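Local coordinates for 3-phytase (Klebsiella pneumoniae, PDB 2WNH), which probably removes phosphate from phytate (myo-inositol hexakisphosphate), as a member of the histidine acid phosphatase family, at residues Gly68-Gln73 against Gln352-Gln357; Gln73-Leu78 against Val322-Arg327; Ala83-Ala88 against Pro114-Ala119. The protein carries 3 engineered substitutions. One frame throughout, in Å; residues are numbered along the deposited sequence.

Interaction 1. Residues Gly68-Gln73 against Gln352-Gln357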
loop_
_atom_site.group_PDB
_atom_site.type_symbol
_atom_site.label_atom_id
_atom_site.label_comp_id
_atom_site.label_asym_id
_atom_site.label_seq_id
_atom_site.Cartn_x
_atom_site.Cartn_y
_atom_site.Cartn_z
ATOM N N GLY B 68 19.028 0.571 2.721
ATOM C CA GLY B 68 18.700 0.555 1.291
ATOM C C GLY B 68 17.326 1.189 1.012
ATOM O O GLY B 68 17.146 1.902 0.021
ATOM N N ARG B 69 16.366 0.926 1.877
ATOM C CA ARG B 69 15.003 1.454 1.682
ATOM C C ARG B 69 14.996 2.970 1.763
ATOM O O ARG B 69 14.457 3.647 0.875
ATOM C CB ARG B 69 14.032 0.891 2.731
ATOM C CG ARG B 69 12.606 1.458 2.598
ATOM C CD ARG B 69 11.644 0.952 3.677
ATOM N NE ARG B 69 11.642 -0.506 3.902
ATOM C CZ ARG B 69 11.613 -1.445 2.959
ATOM N NH1 ARG B 69 11.650 -1.128 1.662
ATOM N NH2 ARG B 69 11.600 -2.728 3.322
ATOM N N GLU B 70 15.632 3.513 2.797
ATOM C CA GLU B 70 15.679 4.976 2.941
ATOM C C GLU B 70 16.492 5.607 1.793
ATOM O O GLU B 70 16.127 6.668 1.286
ATOM C CB GLU B 70 16.221 5.349 4.317
ATOM C CG GLU B 70 15.381 4.792 5.476
ATOM C CD GLU B 70 13.935 5.297 5.494
ATOM O OE1 GLU B 70 13.688 6.461 5.094
ATOM O OE2 GLU B 70 13.048 4.532 5.934
ATOM N N GLU B 71 17.555 4.923 1.365
ATOM C CA GLU B 71 18.398 5.379 0.258
ATOM C C GLU B 71 17.625 5.426 -1.060
ATOM O O GLU B 71 17.731 6.401 -1.829
ATOM C CB GLU B 71 19.609 4.446 0.115
ATOM C CG GLU B 71 20.683 5.013 -0.786
ATOM C CD GLU B 71 21.911 4.127 -0.873
ATOM O OE1 GLU B 71 21.892 2.997 -0.340
ATOM O OE2 GLU B 71 22.875 4.575 -1.534
ATOM N N GLY B 72 16.864 4.368 -1.353
ATOM C CA GLY B 72 16.074 4.365 -2.588
ATOM C C GLY B 72 15.043 5.493 -2.583
ATOM O O GLY B 72 14.831 6.174 -3.609
ATOM N N GLN B 73 14.407 5.708 -1.427
ATOM C CA GLN B 73 13.425 6.797 -1.302
ATOM C C GLN B 73 14.110 8.148 -1.540
ATOM O O GLN B 73 13.566 9.016 -2.232
ATOM C CB GLN B 73 12.715 6.750 0.065
ATOM C CG GLN B 73 11.796 5.522 0.218
ATOM C CD GLN B 73 11.194 5.354 1.606
ATOM O OE1 GLN B 73 11.437 6.164 2.514
ATOM N NE2 GLN B 73 10.367 4.295 1.775
ATOM N N GLN B 352 16.766 0.189 13.918
ATOM C CA GLN B 352 16.121 1.483 13.692
ATOM C C GLN B 352 16.220 1.875 12.219
ATOM O O GLN B 352 17.299 1.844 11.647
ATOM C CB GLN B 352 16.801 2.559 14.551
ATOM C CG GLN B 352 16.339 3.995 14.269
ATOM C CD GLN B 352 14.893 4.201 14.668
ATOM O OE1 GLN B 352 14.522 3.938 15.812
ATOM N NE2 GLN B 352 14.060 4.624 13.717
ATOM N N THR B 353 15.115 2.284 11.594
ATOM C CA THR B 353 15.254 2.793 10.227
ATOM C C THR B 353 15.827 4.201 10.246
ATOM O O THR B 353 15.378 5.021 11.047
ATOM C CB THR B 353 13.934 2.855 9.455
ATOM O OG1 THR B 353 13.067 1.817 9.913
ATOM C CG2 THR B 353 14.234 2.654 7.962
ATOM N N PRO B 354 16.810 4.484 9.363
ATOM C CA PRO B 354 17.399 5.818 9.293
ATOM C C PRO B 354 16.486 6.773 8.565
ATOM O O PRO B 354 16.825 7.240 7.464
ATOM C CB PRO B 354 18.680 5.612 8.486
ATOM C CG PRO B 354 18.481 4.376 7.706
ATOM C CD PRO B 354 17.419 3.551 8.390
ATOM N N ASP B 355 15.340 7.044 9.185
ATOM C CA ASP B 355 14.399 8.062 8.743
ATOM C C ASP B 355 14.844 9.455 9.185
ATOM O O ASP B 355 15.863 9.615 9.861
ATOM C CB ASP B 355 12.984 7.761 9.286
ATOM C CG ASP B 355 12.899 7.800 10.826
ATOM O OD1 ASP B 355 13.757 8.399 11.503
ATOM O OD2 ASP B 355 11.934 7.219 11.373
ATOM N N ALA B 356 14.054 10.464 8.828
ATOM C CA ALA B 356 14.361 11.855 9.179
ATOM C C ALA B 356 14.686 12.105 10.669
ATOM O O ALA B 356 15.434 13.028 10.990
ATOM C CB ALA B 356 13.230 12.780 8.693
ATOM N N GLN B 357 14.163 11.270 11.566
ATOM C CA GLN B 357 14.330 11.466 13.024
ATOM C C GLN B 357 15.525 10.739 13.669
ATOM O O GLN B 357 15.916 11.053 14.802
ATOM C CB GLN B 357 13.048 11.077 13.771
ATOM C CG GLN B 357 11.821 11.946 13.467
ATOM C CD GLN B 357 10.813 11.259 12.563
ATOM O OE1 GLN B 357 10.964 11.228 11.332
ATOM N NE2 GLN B 357 9.759 10.712 13.171
HETATM O O HOH W 1 15.258 9.347 5.883
#
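Glu70 carries nearly all of the contact from the helical side, meeting Thr353, Pro354 and Asp355 in turn. Its CB points toward the 352-357 loop, and CG lies beside the backbone N (chi1 -59°). A further bend at chi2 lays the carboxylate alongside the loop, OE2 by Thr353 and OE1 by Asp355.

Van der Waals packing comes first. The side chains of Thr353 and Glu70 cross at about a right angle, methyl CG2 of Thr353 lying 3.5 Å from Glu70 CG. The same methyl comes unusually close to Glu70 OE2, at 3.0 Å, and the threonine torsion (chi1 -31°) is away from a staggered value. The Pro354 ring lies against the base of the glutamate side chain, its CD 3.8 Å from Glu70 CG. Near the other carboxylate oxygen, Glu70 OE1 lies 4.0 Å from Asp355 CA.

These residues join helix 58-77 of the alpha/beta histidine phosphatase fold (branch 2) to the irregular link between helix 345-349 and strand 361-364. On the helix side, Arg69 packs on Pro114 and on Leu351 of a second subunit.

No direct hydrogen bond spans the two segments; the polar link is a water. It donates to Pro354 O at 3.1 Å and, weakly, to Glu70 OE1 at 3.4 Å.

The loop keeps its own shape by further bonds. Pro354 centres an inverse gamma turn, in which Asp355 N donates weakly to Thr353 O. The same oxygen receives an almost straight bond from Gln352 NE2 (3.0 Å, 170° at the hydrogen), lying in the plane of the Gln352 amide. Next comes an Asx turn, with Gln357 N donating to Asp355 OD1 from above the carboxylate plane. That oxygen is also hydrogen-bonded to ND1 of His358, a residue seen to bind magnesium, although no magnesium is bound to this chain here.

Interaction 2. Residues Gln73-Leu78 against Val322-Arg327. With NA (sodium ion), chain G; NA (sodium ion), chain C.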
loop_
_atom_site.group_PDB
_atom_site.type_symbol
_atom_site.label_atom_id
_atom_site.label_comp_id
_atom_site.label_asym_id
_atom_site.label_seq_id
_atom_site.Cartn_x
_atom_site.Cartn_y
_atom_site.Cartn_z
ATOM N N GLN B 73 14.407 5.708 -1.427
ATOM C CA GLN B 73 13.425 6.797 -1.302
ATOM C C GLN B 73 14.110 8.148 -1.540
ATOM O O GLN B 73 13.566 9.016 -2.232
ATOM C CB GLN B 73 12.715 6.750 0.065
ATOM C CG GLN B 73 11.796 5.522 0.218
ATOM C CD GLN B 73 11.194 5.354 1.606
ATOM O OE1 GLN B 73 11.437 6.164 2.514
ATOM N NE2 GLN B 73 10.367 4.295 1.775
ATOM N N HIS B 74 15.303 8.311 -0.968
ATOM C CA HIS B 74 16.071 9.555 -1.085
ATOM C C HIS B 74 16.409 9.851 -2.544
ATOM O O HIS B 74 16.208 10.960 -3.018
ATOM C CB HIS B 74 17.336 9.463 -0.209
ATOM C CG HIS B 74 18.323 10.565 -0.428
ATOM N ND1 HIS B 74 18.103 11.862 -0.011
ATOM C CD2 HIS B 74 19.564 10.550 -0.976
ATOM C CE1 HIS B 74 19.155 12.604 -0.311
ATOM N NE2 HIS B 74 20.055 11.833 -0.904
ATOM N N TYR B 75 16.910 8.853 -3.267
ATOM C CA TYR B 75 17.268 9.040 -4.663
ATOM C C TYR B 75 16.079 9.180 -5.631
ATOM O O TYR B 75 16.227 9.794 -6.694
ATOM C CB TYR B 75 18.295 7.992 -5.114
ATOM C CG TYR B 75 19.677 8.174 -4.497
ATOM C CD1 TYR B 75 20.257 9.464 -4.338
ATOM C CD2 TYR B 75 20.432 7.059 -4.091
ATOM C CE1 TYR B 75 21.563 9.622 -3.774
ATOM C CE2 TYR B 75 21.717 7.216 -3.524
ATOM C CZ TYR B 75 22.265 8.506 -3.360
ATOM O OH TYR B 75 23.541 8.654 -2.838
ATOM N N ARG B 76 14.905 8.661 -5.266
ATOM C CA ARG B 76 13.688 8.962 -6.054
ATOM C C ARG B 76 13.258 10.408 -5.784
ATOM O O ARG B 76 12.837 11.124 -6.719
ATOM C CB ARG B 76 12.562 7.966 -5.736
ATOM C CG ARG B 76 12.771 6.613 -6.384
ATOM C CD ARG B 76 11.582 5.666 -6.159
ATOM N NE ARG B 76 11.646 5.046 -4.850
ATOM C CZ ARG B 76 12.374 3.958 -4.560
ATOM N NH1 ARG B 76 13.100 3.332 -5.489
ATOM N NH2 ARG B 76 12.357 3.507 -3.316
ATOM N N GLN B 77 13.327 10.830 -4.521
ATOM C CA GLN B 77 12.961 12.201 -4.103
ATOM C C GLN B 77 13.791 13.223 -4.887
ATOM O O GLN B 77 13.261 14.218 -5.384
ATOM C CB GLN B 77 13.107 12.371 -2.569
ATOM C CG GLN B 77 13.288 13.812 -2.027
ATOM C CD GLN B 77 12.018 14.653 -2.031
ATOM O OE1 GLN B 77 10.918 14.123 -2.178
ATOM N NE2 GLN B 77 12.168 15.972 -1.859
ATOM N N LEU B 78 15.089 12.961 -5.021
ATOM C CA LEU B 78 16.003 13.866 -5.741
ATOM C C LEU B 78 15.887 13.763 -7.259
ATOM O O LEU B 78 16.567 14.502 -7.994
ATOM C CB LEU B 78 17.452 13.566 -5.341
ATOM C CG LEU B 78 17.853 13.975 -3.927
ATOM C CD1 LEU B 78 19.315 13.541 -3.682
ATOM C CD2 LEU B 78 17.712 15.473 -3.722
ATOM N N VAL B 322 30.619 7.127 -0.448
ATOM C CA VAL B 322 29.842 7.540 -1.610
ATOM C C VAL B 322 30.507 8.687 -2.355
ATOM O O VAL B 322 30.914 9.677 -1.732
ATOM C CB VAL B 322 28.390 7.951 -1.231
ATOM C CG1 VAL B 322 27.620 8.392 -2.501
ATOM C CG2 VAL B 322 27.656 6.814 -0.508
ATOM N N LEU B 323 30.528 8.581 -3.690
ATOM C CA LEU B 323 30.838 9.725 -4.561
ATOM C C LEU B 323 29.575 10.069 -5.362
ATOM O O LEU B 323 28.974 9.184 -5.974
ATOM C CB LEU B 323 31.928 9.353 -5.559
ATOM C CG LEU B 323 33.191 8.684 -5.017
ATOM C CD1 LEU B 323 34.108 8.283 -6.195
ATOM C CD2 LEU B 323 33.901 9.586 -4.034
ATOM N N GLU B 324 29.210 11.344 -5.367
ATOM C CA GLU B 324 28.076 11.834 -6.158
ATOM C C GLU B 324 28.508 12.938 -7.123
ATOM O O GLU B 324 29.113 13.916 -6.701
ATOM C CB GLU B 324 26.992 12.416 -5.231
ATOM C CG GLU B 324 26.201 11.357 -4.427
ATOM C CD GLU B 324 25.291 11.966 -3.346
ATOM O OE1 GLU B 324 25.318 13.207 -3.115
ATOM O OE2 GLU B 324 24.546 11.199 -2.693
ATOM N N ARG B 325 28.145 12.799 -8.396
ATOM C CA ARG B 325 28.314 13.900 -9.359
ATOM C C ARG B 325 27.034 14.710 -9.446
ATOM O O ARG B 325 25.973 14.167 -9.745
ATOM C CB ARG B 325 28.676 13.380 -10.759
ATOM C CG ARG B 325 29.110 14.522 -11.694
ATOM C CD ARG B 325 29.513 14.000 -13.045
ATOM N NE ARG B 325 28.384 13.712 -13.924
ATOM C CZ ARG B 325 28.082 12.504 -14.397
ATOM N NH1 ARG B 325 28.795 11.432 -14.043
ATOM N NH2 ARG B 325 27.046 12.362 -15.218
ATOM N N TRP B 326 27.167 16.008 -9.162
ATOM C CA TRP B 326 26.092 16.981 -9.194
ATOM C C TRP B 326 26.339 18.008 -10.282
ATOM O O TRP B 326 27.468 18.257 -10.677
ATOM C CB TRP B 326 26.004 17.717 -7.864
ATOM C CG TRP B 326 25.458 16.869 -6.735
ATOM C CD1 TRP B 326 26.160 15.979 -5.939
ATOM C CD2 TRP B 326 24.100 16.832 -6.267
ATOM N NE1 TRP B 326 25.319 15.409 -5.019
ATOM C CE2 TRP B 326 24.052 15.907 -5.191
ATOM C CE3 TRP B 326 22.920 17.485 -6.655
ATOM C CZ2 TRP B 326 22.861 15.617 -4.495
ATOM C CZ3 TRP B 326 21.727 17.201 -5.956
ATOM C CH2 TRP B 326 21.716 16.278 -4.881
ATOM N N ARG B 327 25.262 18.620 -10.743
ATOM C CA ARG B 327 25.357 19.644 -11.779
ATOM C C ARG B 327 24.573 20.853 -11.319
ATOM O O ARG B 327 23.450 20.735 -10.794
ATOM C CB ARG B 327 24.795 19.104 -13.086
ATOM C CG ARG B 327 24.834 20.080 -14.214
ATOM C CD ARG B 327 24.943 19.316 -15.512
ATOM N NE ARG B 327 23.746 18.506 -15.764
ATOM C CZ ARG B 327 23.583 17.763 -16.853
ATOM N NH1 ARG B 327 24.537 17.732 -17.778
ATOM N NH2 ARG B 327 22.469 17.051 -17.017
HETATM NA NA NA G . 10.777 11.421 -8.174
HETATM NA NA NA C . 10.760 11.787 -7.660
HETATM O O HOH W 2 22.367 12.692 -1.882
#
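Glu324 OE2 is gripped by three groups: it accepts from Tyr75 OH at 2.7 Å through its anti lone pair, accepts a hydrogen bond from a water at 2.8 Å, and is hydrogen-bonded to Tyr339 OH. The contact packs helix 58-77 against the central mixed sheet of the histidine phosphatase fold, where strand 320-328 lies between strands 14-24 and 334-342.

The tyrosine ring meets the carboxylate with its hydroxyl edge, OE2 lying in the ring plane while the two planes stand 72° apart. Tyr75 CG sits beside the backbone N (chi1 -70°), and the long ring carries the hydroxyl over to the strand. Glu324 answers with a chain extended beyond CG. The bridging water also lies 2.7 Å from His74 NE2, in the plane of the imidazole, so the helix reaches the same oxygen by two routes.

The other oxygen, OE1, accepts from Trp326 NE1 at 2.9 Å, two residues along the strand, and forms a salt bridge with Arg337. With both oxygens held, the buried carboxylate can hardly rotate, and the arginine would probably favour its charged form.

On the outer side of the helix, Arg76 O and Arg76 O of a third subunit bind sodium, modelled at two positions too close together to be filled at once. Beside the polar cluster, Leu78 crosses Trp326 at about a right angle, its CD1 standing 3.8 Å from ring atom CH2.

Interaction 3. Residues Ala83-Ala88 against Pro114-Ala119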
loop_
_atom_site.group_PDB
_atom_site.type_symbol
_atom_site.label_atom_id
_atom_site.label_comp_id
_atom_site.label_asym_id
_atom_site.label_seq_id
_atom_site.Cartn_x
_atom_site.Cartn_y
_atom_site.Cartn_z
ATOM N N ALA B 83 10.141 6.536 -10.368
ATOM C CA ALA B 83 9.150 5.897 -9.529
ATOM C C ALA B 83 9.041 4.421 -9.947
ATOM O O ALA B 83 9.263 4.073 -11.122
ATOM C CB ALA B 83 7.796 6.617 -9.720
ATOM N N GLY B 84 8.718 3.553 -8.994
ATOM C CA GLY B 84 8.493 2.136 -9.309
ATOM C C GLY B 84 9.771 1.339 -9.450
ATOM O O GLY B 84 10.776 1.652 -8.823
ATOM N N CYS B 85 9.734 0.302 -10.274
ATOM C CA CYS B 85 10.881 -0.569 -10.404
ATOM C C CYS B 85 11.888 -0.016 -11.400
ATOM O O CYS B 85 11.511 0.691 -12.342
ATOM C CB CYS B 85 10.465 -1.996 -10.745
ATOM S SG CYS B 85 9.533 -2.788 -9.393
ATOM N N PRO B 86 13.175 -0.303 -11.165
ATOM C CA PRO B 86 14.263 0.226 -11.972
ATOM C C PRO B 86 14.385 -0.522 -13.301
ATOM O O PRO B 86 13.732 -1.557 -13.507
ATOM C CB PRO B 86 15.493 -0.030 -11.081
ATOM C CG PRO B 86 15.127 -1.279 -10.335
ATOM C CD PRO B 86 13.670 -1.169 -10.073
ATOM N N THR B 87 15.229 0.011 -14.182
ATOM C CA THR B 87 15.638 -0.638 -15.409
ATOM C C THR B 87 17.142 -0.811 -15.339
ATOM O O THR B 87 17.750 -0.425 -14.340
ATOM C CB THR B 87 15.260 0.223 -16.635
ATOM O OG1 THR B 87 15.814 1.551 -16.492
ATOM C CG2 THR B 87 13.735 0.321 -16.740
ATOM N N ALA B 88 17.742 -1.380 -16.393
ATOM C CA ALA B 88 19.206 -1.546 -16.444
ATOM C C ALA B 88 19.936 -0.209 -16.346
ATOM O O ALA B 88 21.024 -0.148 -15.778
ATOM C CB ALA B 88 19.626 -2.300 -17.726
ATOM N N PRO B 114 11.506 -2.036 -3.510
ATOM C CA PRO B 114 10.663 -3.069 -2.860
ATOM C C PRO B 114 9.923 -3.981 -3.850
ATOM O O PRO B 114 9.194 -3.504 -4.721
ATOM C CB PRO B 114 9.683 -2.246 -2.023
ATOM C CG PRO B 114 10.487 -0.967 -1.690
ATOM C CD PRO B 114 11.216 -0.685 -3.000
ATOM N N GLY B 115 10.145 -5.290 -3.718
ATOM C CA GLY B 115 9.463 -6.313 -4.513
ATOM C C GLY B 115 9.821 -6.359 -5.987
ATOM O O GLY B 115 9.156 -7.022 -6.767
ATOM N N CYS B 116 10.874 -5.641 -6.369
ATOM C CA CYS B 116 11.254 -5.511 -7.782
ATOM C C CYS B 116 12.128 -6.643 -8.377
ATOM O O CYS B 116 12.444 -6.619 -9.582
ATOM C CB CYS B 116 11.913 -4.135 -8.025
ATOM S SG CYS B 116 10.763 -2.792 -7.762
ATOM N N GLY B 117 12.508 -7.617 -7.563
ATOM C CA GLY B 117 13.419 -8.706 -8.004
ATOM C C GLY B 117 14.672 -8.223 -8.733
ATOM O O GLY B 117 15.019 -8.755 -9.795
ATOM N N VAL B 118 15.334 -7.207 -8.180
ATOM C CA VAL B 118 16.565 -6.662 -8.767
ATOM C C VAL B 118 17.712 -7.645 -8.527
ATOM O O VAL B 118 17.933 -8.096 -7.390
ATOM C CB VAL B 118 16.895 -5.265 -8.218
ATOM C CG1 VAL B 118 18.177 -4.721 -8.873
ATOM C CG2 VAL B 118 15.712 -4.305 -8.495
ATOM N N ALA B 119 18.401 -8.003 -9.610
ATOM C CA ALA B 119 19.542 -8.927 -9.523
ATOM C C ALA B 119 20.851 -8.205 -9.234
ATOM O O ALA B 119 20.968 -6.970 -9.378
ATOM C CB ALA B 119 19.664 -9.763 -10.799
#
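Two irregular backbone segments come nearest at Cys85 and Cys116, whose CA atoms lie 5.6 Å apart, and no hydrogen bond runs between them. Glycines at 84, 115 and 117, all with positive phi, turn the chain beside the two cysteines.

The link itself is covalent: Cys85 SG and Cys116 SG form a disulfide of 2.0 Å. Its chi3 of -78° gives it a left-handed twist. The two halves match, each sulfur lying beside its own backbone N and anti to the carbonyl carbon (chi1 -66° for Cys85, -65° for Cys116). The bridge lies near the surface.

Pro86 extends the contact along one flank of the bridge. Its CD lies 4.0 Å from Cys116 CB, while CG touches the CG2 methyl of Val118 at 3.6 Å. That methyl is the valine branch beside the backbone N. Pro86 and Val118 both also pack on Phe113, next to the disulfide.

Other subunits approach closely: Gly117 N is hydrogen-bonded to Asn221, and Gly115 O to Arg349, of a second subunit, whereas Ala83 N is bonded to Gln77 of a third. Within its own chain, the disulfide staples the loop from helix 58-77 to strand 91-95 onto the loop that leaves helix 99-112, closing a stretch of chain that contains strand 91-95 and helix 99-112.

Overall arrangement
From the N terminus, helix 58-77 supplies one side of both interaction 1 and interaction 2, which share Gln73, and the loop after it opens interaction 3. The chain then closes these openings in reverse order. Interaction 3 shuts first, after strand 91-95 and helix 99-112; interaction 2 follows when strand 320-328 meets the helix; interaction 1 closes last, at the loop after helix 345-349. The three are therefore nested without crossing, their centres about 14 to 17 Å apart. Arg69 packs on Pro114 and Arg76 on Ala83, tying the helix to the disulfide-bridged loops as well as to the central sheet and the loop 352-357.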